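Local structure of chitin-binding domain 3 protein (Micromonospora aurantiaca ATCC 27029, 5OPF) at residues 54-59 against 182-187; 100-105 against 146-151; 111-116 against 138-143. The protein is a copper-dependent lytic polysaccharide monooxygenase (LPMO10B) that probably breaks glycosidic bonds in cellulose or chitin by oxidation. All blocks are in the same frame, centred on the assembly; numbering follows the deposited sequence.

How the interactions relate
The three contacts belong to one beta-sandwich. Interactions 1 and 3 both reach the mixed sheet, interaction 1 where strand 52-54 passes into a turn beside strand 183-192, interaction 3 where strand 134-140 pairs with strand 110-118; G58 packs on Y112 between them. Interaction 2 lies on the other, antiparallel sheet and touches interaction 3 across the interior, where W148 and F102 meet I113. Interaction 3 is largely at the surface and rests on backbone bonding; interaction 1 is partly buried and polar, built on carboxylate, amide and water links, with Q183 and Y185 at the copper end; interaction 2, also partly buried, has no hydrogen bond across it and relies on rings and one long salt bridge.

Interaction 1 of 3, residues 54-59 against 182-187; sequences EGVAGN and DQSYYL
D182 holds the turn after E54 through both its backbone and its side chain. Two backbone N-H groups of the turn bond to it directly: G55 N donates a hydrogen bond to D182 O at 3.0 Å, and A57 N meets the syn lone pair of D182 OD2 at 2.8 Å. D182 CG lies anti to its backbone N (chi1 -180°), bringing the carboxylate up to the 55-57 backbone. Water extends this grip: one molecule accepts from G58 N and donates to D182 OD1 at 2.8 Å. A second water links V56 N to S184 OG. Q177 NE2 is a further partner of D182 OD1.

Side-chain amide and hydroxyl bonds form a second group. E54 and Q183, an antiparallel non-hydrogen-bonded pair, lay their chains side by side, and Q183 NE2 donates to E54 OE2 at 3.1 Å, on the anti side of that oxygen. The other amide atom, Q183 OE1, accepts a hydrogen bond from Y185 OH at 2.6 Å, the donor lying 64° out of the carbonyl plane. S184 OG and Y186 OH share a hydrogen bond of 2.7 Å, and Y186 OH continues to H60 ND1.

The methyls of V56 pack on this hydroxyl pair: V56 and Y186 meet tip to tip, V56 CG2 lying 3.7 Å from Y186 OH and 3.6 Å from S184 OG. N59, which closes the type I' turn from V56, caps helix 60-63 with OD1 on G62 N.

Y185 belongs to the copper site with H1 and H108, so the relay of hydrogen bonds E54-Q183-Y185, which Y185 OH continues to H1 N, ties a surface carboxylate to the copper site, while the N-H groups and waters around D182 would be expected to stabilise its negative charge.

Interaction 2 of 3, residues 100-105 against 146-151; sequences VKFFDQ and SQWTRE
W148 reaches across to F102 and D104 with the far end of its indole. From CB, CG is set anti to the carbonyl carbon (chi1 -66°). In the five-membered ring, NE1 turns to a partner outside the two segments, the carbonyl oxygen of T143. The six-membered ring makes the contact itself: CZ3 lies 3.7 Å from D104 CB and 3.8 Å from F102 O, and at the tip CH2 comes within 4.1 Å of F102 CD1, the two rings crossing obliquely.

Strand 149-151 is not the sheet neighbour of strand 97-104, since strand 154-162 runs between them, and the nearest CA atoms, those of F103 and E151, are 8.6 Å apart. Side chains must therefore span the gap, and W148 does so at the interior of the LPMO beta-sandwich, resting on V155 and I157 of one sheet and on A110 and I113 of the other. The polar end of D104 faces elsewhere, OD1 accepting from A106 N and OD2 from the backbone N of H108, itself a copper ligand, which makes D104 a second-shell residue.

K101 and E151 reach toward each other, tip to tip. The lysine chain is extended throughout, whereas E151 bends at chi2 (-79°); the salt bridge from K101 NZ to E151 OE2 is long, at 3.7 Å, and S156 OG also bonds to OE2. Beside it, F103 CE1 packs 4.2 Å from E151 CB.

Interaction 3 of 3, residues 111-116 against 138-143; sequences DYIRVY and GQIGNT
I113 and V115 pair with I140 and G138 where strands 112-116 and 138-140 run antiparallel, their axes 4.6 Å apart and 177° between their directions. I113 and I140 form a hydrogen-bonded pair, with I113 N to I140 O and I140 N to I113 O both at 3.0 Å. V115 and G138 form the next such pair: V115 N gives to G138 O at 2.9 Å and G138 N returns a bond to V115 O at 3.1 Å. R114 and Q139 are the non-hydrogen-bonded pair between them.

On the face of I113 and I140 the side chains lie side by side, I113 CB touching I140 CG1 at 3.8 Å. I140 CG1 sits between its backbone N and carbonyl carbon (chi1 64°), where it also meets I113 N. I113 itself continues inward to W176 and I159.

On the opposite face R114 and Q139 also run alongside each other, with guanidinium and amide planes 71° apart. R114 NE donates to Q139 OE1 at 2.9 Å, from the edge of the guanidinium and slightly out of its plane. The same guanidinium covers the Y112 ring, NH2 standing 3.6 Å above its centre, while Y112 OH bonds to H60 NE2. Beyond the strand pairing, D111 and N142 lie side by side, and D111 OD1 is bonded to S179 OG.

I113 and V115 face the second sheet, at I159, while R114, Q139 and the Y112 ring line the other face. Strand 134-140 is the edge strand, paired to 110-118, which in turn pairs with 169-178, in one sheet of the immunoglobulin-like beta-sandwich of LPMOs.

Interaction 1 of 3, residues 54-59 against 182-187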
ATOM      1  N   GLU A  54       4.507  10.125  11.277  1.00  8.14           N
ATOM      2  CA  GLU A  54       5.448  10.037  12.386  1.00  8.45           C
ATOM      3  C   GLU A  54       4.712  10.312  13.686  1.00  9.55           C
ATOM      4  O   GLU A  54       3.732  11.060  13.714  1.00 11.07           O
ATOM      5  CB  GLU A  54       6.639  10.998  12.202  1.00  8.68           C
ATOM      6  CG  GLU A  54       7.523  10.536  11.048  1.00 10.66           C
ATOM      7  CD  GLU A  54       8.724  11.404  10.766  1.00 12.43           C
ATOM      8  OE1 GLU A  54       8.932  12.397  11.492  1.00 17.42           O
ATOM      9  OE2 GLU A  54       9.468  11.069   9.814  1.00 12.79           O
ATOM     10  N   GLY A  55       5.165   9.667  14.756  1.00  8.31           N
ATOM     11  CA  GLY A  55       4.607   9.893  16.079  1.00  9.93           C
ATOM     12  C   GLY A  55       3.303   9.185  16.378  1.00  9.34           C
ATOM     13  O   GLY A  55       2.632   9.541  17.350  1.00 11.00           O
ATOM     14  N   VAL A  56       2.919   8.185  15.583  1.00  8.28           N
ATOM     15  CA  VAL A  56       1.658   7.484  15.813  1.00  8.51           C
ATOM     16  C   VAL A  56       1.670   6.666  17.099  1.00  8.20           C
ATOM     17  O   VAL A  56       0.604   6.361  17.655  1.00  9.43           O
ATOM     18  CB  VAL A  56       1.350   6.628  14.567  1.00  7.85           C
ATOM     19  CG1 VAL A  56       0.157   5.697  14.801  1.00  8.65           C
ATOM     20  CG2 VAL A  56       1.095   7.532  13.363  1.00  9.36           C
ATOM     21  N   ALA A  57       2.846   6.298  17.594  1.00  8.53           N
ATOM     22  CA  ALA A  57       2.970   5.596  18.873  1.00 10.52           C
ATOM     23  C   ALA A  57       2.132   4.320  18.897  1.00  9.64           C
ATOM     24  O   ALA A  57       1.548   3.965  19.922  1.00 11.53           O
ATOM     25  CB  ALA A  57       2.633   6.503  20.064  1.00 12.15           C
ATOM     26  N   GLY A  58       2.083   3.630  17.759  1.00  9.27           N
ATOM     27  CA  GLY A  58       1.408   2.359  17.644  1.00 10.13           C
ATOM     28  C   GLY A  58      -0.091   2.440  17.475  1.00  9.53           C
ATOM     29  O   GLY A  58      -0.725   1.414  17.184  1.00 11.67           O
ATOM     30  N   ASN A  59      -0.695   3.614  17.636  1.00  9.32           N
ATOM     31  CA  ASN A  59      -2.149   3.739  17.553  1.00 10.11           C
ATOM     32  C   ASN A  59      -2.582   4.059  16.119  1.00  9.50           C
ATOM     33  O   ASN A  59      -3.098   5.136  15.800  1.00  9.67           O
ATOM     34  CB  ASN A  59      -2.644   4.795  18.529  1.00 12.51           C
ATOM     35  CG  ASN A  59      -4.146   4.890  18.539  1.00 16.40           C
ATOM     36  OD1 ASN A  59      -4.836   3.989  18.038  1.00 16.27           O
ATOM     37  ND2 ASN A  59      -4.670   5.982  19.091  1.00 22.30           N
ATOM     38  N   ASP A 182       9.960   6.599  15.262  1.00  8.34           N
ATOM     39  CA  ASP A 182       8.524   6.284  15.244  1.00  7.90           C
ATOM     40  C   ASP A 182       7.949   6.828  13.944  1.00  7.64           C
ATOM     41  O   ASP A 182       7.483   7.965  13.868  1.00  9.19           O
ATOM     42  CB  ASP A 182       7.779   6.837  16.453  1.00  8.87           C
ATOM     43  CG  ASP A 182       6.294   6.493  16.427  1.00  8.93           C
ATOM     44  OD1 ASP A 182       5.868   5.700  15.557  1.00  8.39           O
ATOM     45  OD2 ASP A 182       5.553   7.011  17.295  1.00 10.37           O
ATOM     46  N   GLN A 183       8.035   6.007  12.903  1.00  6.91           N
ATOM     47  CA  GLN A 183       7.636   6.351  11.548  1.00  6.90           C
ATOM     48  C   GLN A 183       6.947   5.126  10.975  1.00  6.73           C
ATOM     49  O   GLN A 183       7.509   4.026  11.024  1.00  7.57           O
ATOM     50  CB  GLN A 183       8.873   6.697  10.719  1.00  7.28           C
ATOM     51  CG  GLN A 183       8.585   7.188   9.315  1.00  8.11           C
ATOM     52  CD  GLN A 183       9.855   7.335   8.496  1.00  8.67           C
ATOM     53  OE1 GLN A 183      10.465   6.348   8.114  1.00  9.15           O
ATOM     54  NE2 GLN A 183      10.271   8.567   8.247  1.00 10.88           N
ATOM     55  N   SER A 184       5.731   5.316  10.484  1.00  6.20           N
ATOM     56  CA  SER A 184       4.890   4.217  10.038  1.00  6.28           C
ATOM     57  C   SER A 184       4.344   4.497   8.646  1.00  5.74           C
ATOM     58  O   SER A 184       3.953   5.624   8.330  1.00  6.36           O
ATOM     59  CB  SER A 184       3.757   4.007  11.052  1.00  6.62           C
ATOM     60  OG  SER A 184       3.146   5.231  11.427  1.00  7.51           O
ATOM     61  N   TYR A 185       4.300   3.447   7.823  1.00  5.49           N
ATOM     62  CA  TYR A 185       3.906   3.538   6.426  1.00  5.70           C
ATOM     63  C   TYR A 185       2.647   2.711   6.186  1.00  5.81           C
ATOM     64  O   TYR A 185       2.474   1.638   6.774  1.00  6.03           O
ATOM     65  CB  TYR A 185       5.013   2.998   5.511  1.00  6.03           C
ATOM     66  CG  TYR A 185       6.329   3.742   5.551  1.00  6.24           C
ATOM     67  CD1 TYR A 185       7.142   3.717   6.681  1.00  6.64           C
ATOM     68  CD2 TYR A 185       6.802   4.435   4.432  1.00  7.08           C
ATOM     69  CE1 TYR A 185       8.373   4.366   6.698  1.00  6.89           C
ATOM     70  CE2 TYR A 185       8.023   5.089   4.446  1.00  8.22           C
ATOM     71  CZ  TYR A 185       8.803   5.063   5.581  1.00  6.94           C
ATOM     72  OH  TYR A 185      10.021   5.716   5.585  1.00  8.90           O
ATOM     73  N   TYR A 186       1.797   3.193   5.273  1.00  5.22           N
ATOM     74  CA  TYR A 186       0.441   2.675   5.095  1.00  5.49           C
ATOM     75  C   TYR A 186       0.201   2.424   3.611  1.00  5.05           C
ATOM     76  O   TYR A 186       0.038   3.375   2.839  1.00  5.90           O
ATOM     77  CB  TYR A 186      -0.574   3.680   5.651  1.00  6.09           C
ATOM     78  CG  TYR A 186      -0.319   3.941   7.115  1.00  6.34           C
ATOM     79  CD1 TYR A 186      -0.819   3.083   8.084  1.00  6.81           C
ATOM     80  CD2 TYR A 186       0.448   5.020   7.528  1.00  6.50           C
ATOM     81  CE1 TYR A 186      -0.542   3.286   9.437  1.00  6.77           C
ATOM     82  CE2 TYR A 186       0.723   5.239   8.867  1.00  6.18           C
ATOM     83  CZ  TYR A 186       0.229   4.372   9.823  1.00  6.91           C
ATOM     84  OH  TYR A 186       0.510   4.618  11.153  1.00  7.05           O
ATOM     85  N   LEU A 187       0.212   1.153   3.199  1.00  5.21           N
ATOM     86  CA  LEU A 187       0.213   0.799   1.779  1.00  5.23           C
ATOM     87  C   LEU A 187      -1.015  -0.024   1.404  1.00  5.12           C
ATOM     88  O   LEU A 187      -1.139  -1.188   1.810  1.00  5.62           O
ATOM     89  CB  LEU A 187       1.462  -0.003   1.423  1.00  6.08           C
ATOM     90  CG  LEU A 187       2.839   0.631   1.620  1.00  7.83           C
ATOM     91  CD1 LEU A 187       2.873   2.069   1.131  1.00 11.16           C
ATOM     92  CD2 LEU A 187       3.282   0.516   3.087  1.00 11.15           C
TER
HETATM   93  O   HOH W   1       4.451   6.939  13.334  1.00  7.96           O
HETATM   94  O   HOH W   2       3.592   4.136  15.439  1.00  9.93           O

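Interaction 2 of 3, residues 100-105 against 146-151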
ATOM      1  N   VAL A 100       3.792 -10.885   0.233  1.00  7.35           N
ATOM      2  CA  VAL A 100       3.927  -9.445   0.069  1.00  6.89           C
ATOM      3  C   VAL A 100       5.411  -9.113   0.065  1.00  6.80           C
ATOM      4  O   VAL A 100       6.108  -9.362   1.056  1.00  7.69           O
ATOM      5  CB  VAL A 100       3.207  -8.703   1.207  1.00  7.10           C
ATOM      6  CG1 VAL A 100       3.515  -7.209   1.171  1.00  8.44           C
ATOM      7  CG2 VAL A 100       1.692  -8.963   1.150  1.00  9.23           C
ATOM      8  N   LYS A 101       5.906  -8.558  -1.041  1.00  6.82           N
ATOM      9  CA  LYS A 101       7.299  -8.134  -1.140  1.00  6.81           C
ATOM     10  C   LYS A 101       7.394  -6.665  -0.762  1.00  6.37           C
ATOM     11  O   LYS A 101       6.827  -5.798  -1.448  1.00  6.44           O
ATOM     12  CB  LYS A 101       7.855  -8.337  -2.547  1.00  7.71           C
ATOM     13  CG  LYS A 101       9.345  -8.029  -2.631  1.00  8.64           C
ATOM     14  CD  LYS A 101       9.879  -8.195  -4.049  1.00 10.48           C
ATOM     15  CE  LYS A 101      11.296  -7.649  -4.200  1.00 15.90           C
ATOM     16  NZ  LYS A 101      11.812  -7.866  -5.595  1.00 20.78           N
ATOM     17  N   PHE A 102       8.107  -6.397   0.333  1.00  6.16           N
ATOM     18  CA  PHE A 102       8.351  -5.047   0.806  1.00  6.04           C
ATOM     19  C   PHE A 102       9.765  -4.631   0.424  1.00  5.94           C
ATOM     20  O   PHE A 102      10.714  -5.367   0.690  1.00  7.20           O
ATOM     21  CB  PHE A 102       8.164  -4.935   2.322  1.00  6.97           C
ATOM     22  CG  PHE A 102       7.772  -3.564   2.713  1.00  7.36           C
ATOM     23  CD1 PHE A 102       8.701  -2.538   2.744  1.00  7.73           C
ATOM     24  CD2 PHE A 102       6.445  -3.268   2.945  1.00  8.93           C
ATOM     25  CE1 PHE A 102       8.293  -1.240   3.014  1.00  9.31           C
ATOM     26  CE2 PHE A 102       6.036  -1.992   3.220  1.00  9.78           C
ATOM     27  CZ  PHE A 102       6.952  -0.975   3.250  1.00 10.44           C
ATOM     28  N   PHE A 103       9.910  -3.451  -0.185  1.00  5.89           N
ATOM     29  CA  PHE A 103      11.206  -2.909  -0.588  1.00  6.07           C
ATOM     30  C   PHE A 103      11.489  -1.638   0.201  1.00  5.80           C
ATOM     31  O   PHE A 103      10.659  -0.718   0.209  1.00  6.64           O
ATOM     32  CB  PHE A 103      11.192  -2.611  -2.093  1.00  6.82           C
ATOM     33  CG  PHE A 103      12.421  -1.912  -2.612  1.00  7.40           C
ATOM     34  CD1 PHE A 103      13.693  -2.410  -2.393  1.00 10.37           C
ATOM     35  CD2 PHE A 103      12.291  -0.726  -3.326  1.00 11.83           C
ATOM     36  CE1 PHE A 103      14.815  -1.743  -2.892  1.00 11.54           C
ATOM     37  CE2 PHE A 103      13.404  -0.064  -3.821  1.00 12.84           C
ATOM     38  CZ  PHE A 103      14.660  -0.568  -3.592  1.00 13.02           C
ATOM     39  N   ASP A 104      12.651  -1.598   0.863  1.00  5.82           N
ATOM     40  CA  ASP A 104      13.100  -0.461   1.671  1.00  5.69           C
ATOM     41  C   ASP A 104      14.417   0.039   1.091  1.00  5.96           C
ATOM     42  O   ASP A 104      15.432  -0.662   1.141  1.00  6.81           O
ATOM     43  CB  ASP A 104      13.271  -0.879   3.134  1.00  6.91           C
ATOM     44  CG  ASP A 104      13.840   0.219   4.025  1.00  6.82           C
ATOM     45  OD1 ASP A 104      13.917   1.381   3.590  1.00  7.59           O
ATOM     46  OD2 ASP A 104      14.195  -0.122   5.176  1.00  7.80           O
ATOM     47  N   GLN A 105      14.402   1.251   0.532  1.00  6.64           N
ATOM     48  CA  GLN A 105      15.623   1.853   0.004  1.00  6.92           C
ATOM     49  C   GLN A 105      16.626   2.227   1.089  1.00  7.47           C
ATOM     50  O   GLN A 105      17.816   2.384   0.789  1.00  8.39           O
ATOM     51  CB  GLN A 105      15.274   3.125  -0.758  1.00  8.35           C
ATOM     52  CG  GLN A 105      14.433   2.873  -1.981  1.00 10.33           C
ATOM     53  CD  GLN A 105      13.876   4.162  -2.549  1.00 11.15           C
ATOM     54  OE1 GLN A 105      13.643   5.118  -1.812  1.00 13.50           O
ATOM     55  NE2 GLN A 105      13.686   4.210  -3.855  1.00 13.97           N
ATOM     56  N   SER A 146      19.711  -5.939   8.754  1.00 13.89           N
ATOM     57  CA  SER A 146      20.742  -6.925   8.466  1.00 17.10           C
ATOM     58  C   SER A 146      20.147  -8.242   8.007  1.00 16.69           C
ATOM     59  O   SER A 146      20.860  -9.042   7.387  1.00 18.82           O
ATOM     60  CB  SER A 146      21.594  -7.168   9.711  1.00 16.29           C
ATOM     61  OG  SER A 146      20.783  -7.646  10.765  1.00 18.70           O
ATOM     62  N   GLN A 147      18.858  -8.478   8.283  1.00 13.65           N
ATOM     63  CA  GLN A 147      18.179  -9.727   7.970  1.00 13.54           C
ATOM     64  C   GLN A 147      17.301  -9.646   6.727  1.00 14.05           C
ATOM     65  O   GLN A 147      16.747 -10.664   6.306  1.00 13.78           O
ATOM     66  CB  GLN A 147      17.315 -10.151   9.158  1.00 15.44           C
ATOM     67  CG  GLN A 147      18.080 -10.121  10.484  1.00 19.17           C
ATOM     68  CD  GLN A 147      19.396 -10.893  10.431  1.00 14.68           C
ATOM     69  OE1 GLN A 147      20.481 -10.336  10.644  1.00 19.98           O
ATOM     70  NE2 GLN A 147      19.308 -12.182  10.130  1.00 18.03           N
ATOM     71  N   TRP A 148      17.160  -8.469   6.135  1.00  9.71           N
ATOM     72  CA  TRP A 148      16.458  -8.331   4.877  1.00  9.10           C
ATOM     73  C   TRP A 148      17.382  -8.743   3.728  1.00 10.26           C
ATOM     74  O   TRP A 148      18.622  -8.723   3.832  1.00 13.20           O
ATOM     75  CB  TRP A 148      16.020  -6.883   4.684  1.00  8.37           C
ATOM     76  CG  TRP A 148      14.978  -6.351   5.637  1.00  7.48           C
ATOM     77  CD1 TRP A 148      14.940  -6.477   6.996  1.00  7.39           C
ATOM     78  CD2 TRP A 148      13.855  -5.545   5.280  1.00  6.90           C
ATOM     79  NE1 TRP A 148      13.848  -5.807   7.504  1.00  7.88           N
ATOM     80  CE2 TRP A 148      13.170  -5.219   6.468  1.00  6.69           C
ATOM     81  CE3 TRP A 148      13.365  -5.055   4.059  1.00  6.95           C
ATOM     82  CZ2 TRP A 148      12.016  -4.435   6.472  1.00  7.87           C
ATOM     83  CZ3 TRP A 148      12.226  -4.283   4.059  1.00  7.34           C
ATOM     84  CH2 TRP A 148      11.563  -3.976   5.256  1.00  7.58           C
ATOM     85  N   THR A 149      16.764  -9.079   2.608  1.00 10.28           N
ATOM     86  CA  THR A 149      17.479  -9.567   1.441  1.00 11.58           C
ATOM     87  C   THR A 149      18.105  -8.398   0.687  1.00 11.91           C
ATOM     88  O   THR A 149      17.457  -7.374   0.445  1.00 11.10           O
ATOM     89  CB  THR A 149      16.480 -10.318   0.562  1.00 11.71           C
ATOM     90  OG1 THR A 149      15.917 -11.384   1.342  1.00 11.74           O
ATOM     91  CG2 THR A 149      17.135 -10.872  -0.701  1.00 13.31           C
ATOM     92  N   ARG A 150      19.366  -8.550   0.309  1.00 13.44           N
ATOM     93  CA  ARG A 150      20.059  -7.499  -0.419  1.00 14.23           C
ATOM     94  C   ARG A 150      19.435  -7.290  -1.793  1.00 14.34           C
ATOM     95  O   ARG A 150      19.151  -8.247  -2.523  1.00 14.89           O
ATOM     96  CB  ARG A 150      21.536  -7.875  -0.566  1.00 16.31           C
ATOM     97  CG  ARG A 150      22.356  -6.945  -1.439  1.00 20.37           C
ATOM     98  CD  ARG A 150      23.796  -7.424  -1.529  1.00 26.70           C
ATOM     99  NE  ARG A 150      24.449  -7.029  -2.777  1.00 31.33           N
ATOM    100  CZ  ARG A 150      25.669  -7.418  -3.134  1.00 32.48           C
ATOM    101  NH1 ARG A 150      26.373  -8.216  -2.341  1.00 34.57           N
ATOM    102  NH2 ARG A 150      26.191  -7.016  -4.287  1.00 35.98           N
ATOM    103  N   GLU A 151      19.244  -6.023  -2.157  1.00 14.13           N
ATOM    104  CA  GLU A 151      18.797  -5.639  -3.489  1.00 14.66           C
ATOM    105  C   GLU A 151      19.743  -4.585  -4.038  1.00 16.12           C
ATOM    106  O   GLU A 151      20.631  -4.096  -3.338  1.00 16.63           O
ATOM    107  CB  GLU A 151      17.377  -5.057  -3.458  1.00 14.31           C
ATOM    108  CG  GLU A 151      16.303  -5.992  -2.916  1.00 13.67           C
ATOM    109  CD  GLU A 151      15.843  -7.032  -3.927  1.00 17.68           C
ATOM    110  OE1 GLU A 151      16.363  -7.047  -5.069  1.00 22.14           O
ATOM    111  OE2 GLU A 151      14.955  -7.846  -3.588  1.00 18.04           O
TER

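Interaction 3 of 3, residues 111-116 against 138-143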
ATOM      1  N   ASP A 111      10.063  -2.749  13.178  1.00  6.89           N
ATOM      2  CA  ASP A 111       9.556  -3.247  14.452  1.00  7.01           C
ATOM      3  C   ASP A 111       8.512  -4.326  14.200  1.00  7.15           C
ATOM      4  O   ASP A 111       8.403  -5.297  14.969  1.00  7.94           O
ATOM      5  CB  ASP A 111       8.932  -2.108  15.275  1.00  7.21           C
ATOM      6  CG  ASP A 111       9.939  -1.089  15.776  1.00  9.13           C
ATOM      7  OD1 ASP A 111      11.163  -1.230  15.568  1.00  8.48           O
ATOM      8  OD2 ASP A 111       9.483  -0.141  16.451  1.00 10.38           O
ATOM      9  N   TYR A 112       7.747  -4.166  13.124  1.00  6.57           N
ATOM     10  CA  TYR A 112       6.791  -5.152  12.636  1.00  6.70           C
ATOM     11  C   TYR A 112       6.322  -4.694  11.266  1.00  6.63           C
ATOM     12  O   TYR A 112       6.420  -3.508  10.921  1.00  6.63           O
ATOM     13  CB  TYR A 112       5.579  -5.335  13.573  1.00  7.41           C
ATOM     14  CG  TYR A 112       4.911  -4.057  14.029  1.00  7.57           C
ATOM     15  CD1 TYR A 112       3.916  -3.442  13.276  1.00  7.44           C
ATOM     16  CD2 TYR A 112       5.258  -3.472  15.232  1.00  7.33           C
ATOM     17  CE1 TYR A 112       3.301  -2.263  13.707  1.00  7.76           C
ATOM     18  CE2 TYR A 112       4.650  -2.314  15.673  1.00  8.35           C
ATOM     19  CZ  TYR A 112       3.665  -1.705  14.906  1.00  8.02           C
ATOM     20  OH  TYR A 112       3.066  -0.540  15.357  1.00 10.23           O
ATOM     21  N   ILE A 113       5.823  -5.649  10.482  1.00  6.35           N
ATOM     22  CA  ILE A 113       5.044  -5.361   9.281  1.00  6.47           C
ATOM     23  C   ILE A 113       3.795  -6.224   9.353  1.00  5.37           C
ATOM     24  O   ILE A 113       3.898  -7.445   9.524  1.00  7.69           O
ATOM     25  CB  ILE A 113       5.818  -5.635   7.974  1.00  6.97           C
ATOM     26  CG1 ILE A 113       7.082  -4.781   7.894  1.00  7.34           C
ATOM     27  CG2 ILE A 113       4.911  -5.347   6.765  1.00  7.89           C
ATOM     28  CD1 ILE A 113       7.926  -5.003   6.642  1.00  8.82           C
ATOM     29  N   ARG A 114       2.628  -5.591   9.251  1.00  5.19           N
ATOM     30  CA  ARG A 114       1.343  -6.268   9.338  1.00  5.64           C
ATOM     31  C   ARG A 114       0.666  -6.217   7.978  1.00  4.94           C
ATOM     32  O   ARG A 114       0.644  -5.170   7.326  1.00  6.13           O
ATOM     33  CB  ARG A 114       0.457  -5.603  10.392  1.00  5.63           C
ATOM     34  CG  ARG A 114       0.971  -5.803  11.795  1.00  6.69           C
ATOM     35  CD  ARG A 114       0.266  -4.943  12.840  1.00  7.77           C
ATOM     36  NE  ARG A 114       0.927  -5.093  14.134  1.00  8.04           N
ATOM     37  CZ  ARG A 114       0.861  -4.219  15.131  1.00  7.91           C
ATOM     38  NH1 ARG A 114       0.119  -3.127  15.032  1.00  8.52           N
ATOM     39  NH2 ARG A 114       1.560  -4.441  16.231  1.00  9.64           N
ATOM     40  N   VAL A 115       0.105  -7.351   7.561  1.00  5.60           N
ATOM     41  CA  VAL A 115      -0.612  -7.479   6.294  1.00  5.29           C
ATOM     42  C   VAL A 115      -2.065  -7.834   6.587  1.00  5.14           C
ATOM     43  O   VAL A 115      -2.352  -8.874   7.199  1.00  6.04           O
ATOM     44  CB  VAL A 115       0.033  -8.527   5.374  1.00  6.05           C
ATOM     45  CG1 VAL A 115      -0.776  -8.698   4.078  1.00  6.86           C
ATOM     46  CG2 VAL A 115       1.477  -8.166   5.063  1.00  6.89           C
ATOM     47  N   TYR A 116      -2.968  -6.971   6.133  1.00  5.28           N
ATOM     48  CA  TYR A 116      -4.406  -7.161   6.231  1.00  5.35           C
ATOM     49  C   TYR A 116      -4.976  -7.359   4.827  1.00  5.37           C
ATOM     50  O   TYR A 116      -4.455  -6.817   3.847  1.00  5.62           O
ATOM     51  CB  TYR A 116      -5.081  -5.909   6.829  1.00  5.45           C
ATOM     52  CG  TYR A 116      -4.654  -5.580   8.237  1.00  5.52           C
ATOM     53  CD1 TYR A 116      -3.521  -4.821   8.491  1.00  5.89           C
ATOM     54  CD2 TYR A 116      -5.383  -6.034   9.319  1.00  6.17           C
ATOM     55  CE1 TYR A 116      -3.127  -4.542   9.777  1.00  7.41           C
ATOM     56  CE2 TYR A 116      -4.990  -5.755  10.616  1.00  8.42           C
ATOM     57  CZ  TYR A 116      -3.855  -5.011  10.833  1.00  6.92           C
ATOM     58  OH  TYR A 116      -3.440  -4.725  12.124  1.00 11.52           O
ATOM     59  N   GLY A 138      -1.217 -11.699   7.778  1.00  7.01           N
ATOM     60  CA  GLY A 138       0.208 -11.986   7.852  1.00  7.58           C
ATOM     61  C   GLY A 138       0.886 -10.957   8.722  1.00  7.27           C
ATOM     62  O   GLY A 138       0.376  -9.852   8.901  1.00  7.37           O
ATOM     63  N   GLN A 139       2.016 -11.337   9.318  1.00  8.05           N
ATOM     64  CA  GLN A 139       2.709 -10.420  10.224  1.00  9.17           C
ATOM     65  C   GLN A 139       4.122 -10.924  10.461  1.00  9.98           C
ATOM     66  O   GLN A 139       4.321 -12.118  10.703  1.00 11.84           O
ATOM     67  CB  GLN A 139       1.974 -10.310  11.569  1.00 10.79           C
ATOM     68  CG  GLN A 139       2.594  -9.320  12.572  1.00 12.57           C
ATOM     69  CD  GLN A 139       1.706  -9.072  13.796  1.00 15.79           C
ATOM     70  OE1 GLN A 139       1.571  -7.932  14.250  1.00 20.18           O
ATOM     71  NE2 GLN A 139       1.125 -10.141  14.353  1.00 17.75           N
ATOM     72  N   ILE A 140       5.093 -10.010  10.394  1.00  9.59           N
ATOM     73  CA  ILE A 140       6.432 -10.260  10.908  1.00 10.68           C
ATOM     74  C   ILE A 140       6.673  -9.294  12.059  1.00 11.07           C
ATOM     75  O   ILE A 140       6.119  -8.191  12.106  1.00 10.58           O
ATOM     76  CB  ILE A 140       7.553 -10.145   9.846  1.00 10.69           C
ATOM     77  CG1 ILE A 140       7.666  -8.719   9.292  1.00 12.83           C
ATOM     78  CG2 ILE A 140       7.341 -11.172   8.735  1.00 14.18           C
ATOM     79  CD1 ILE A 140       8.810  -8.525   8.322  1.00 13.60           C
ATOM     80  N   GLY A 141       7.492  -9.739  13.005  1.00  9.60           N
ATOM     81  CA  GLY A 141       7.909  -8.939  14.139  1.00  9.79           C
ATOM     82  C   GLY A 141       9.187  -8.178  13.869  1.00  9.19           C
ATOM     83  O   GLY A 141       9.476  -7.780  12.736  1.00  9.43           O
ATOM     84  N   ASN A 142       9.967  -7.973  14.931  1.00  8.87           N
ATOM     85  CA  ASN A 142      11.145  -7.126  14.832  1.00  8.57           C
ATOM     86  C   ASN A 142      12.157  -7.780  13.906  1.00  8.41           C
ATOM     87  O   ASN A 142      12.622  -8.894  14.161  1.00  9.91           O
ATOM     88  CB  ASN A 142      11.741  -6.844  16.201  1.00 11.07           C
ATOM     89  CG  ASN A 142      12.754  -5.727  16.138  1.00 11.60           C
ATOM     90  OD1 ASN A 142      13.783  -5.865  15.479  1.00 12.35           O
ATOM     91  ND2 ASN A 142      12.438  -4.591  16.749  1.00 14.33           N
ATOM     92  N   THR A 143      12.490  -7.079  12.827  1.00  7.82           N
ATOM     93  CA  THR A 143      13.319  -7.617  11.751  1.00  8.20           C
ATOM     94  C   THR A 143      14.321  -6.549  11.347  1.00  7.86           C
ATOM     95  O   THR A 143      14.045  -5.695  10.493  1.00  7.96           O
ATOM     96  CB  THR A 143      12.456  -8.049  10.564  1.00  9.28           C
ATOM     97  OG1 THR A 143      11.377  -8.879  11.022  1.00  9.61           O
ATOM     98  CG2 THR A 143      13.277  -8.833   9.558  1.00 10.97           C
TER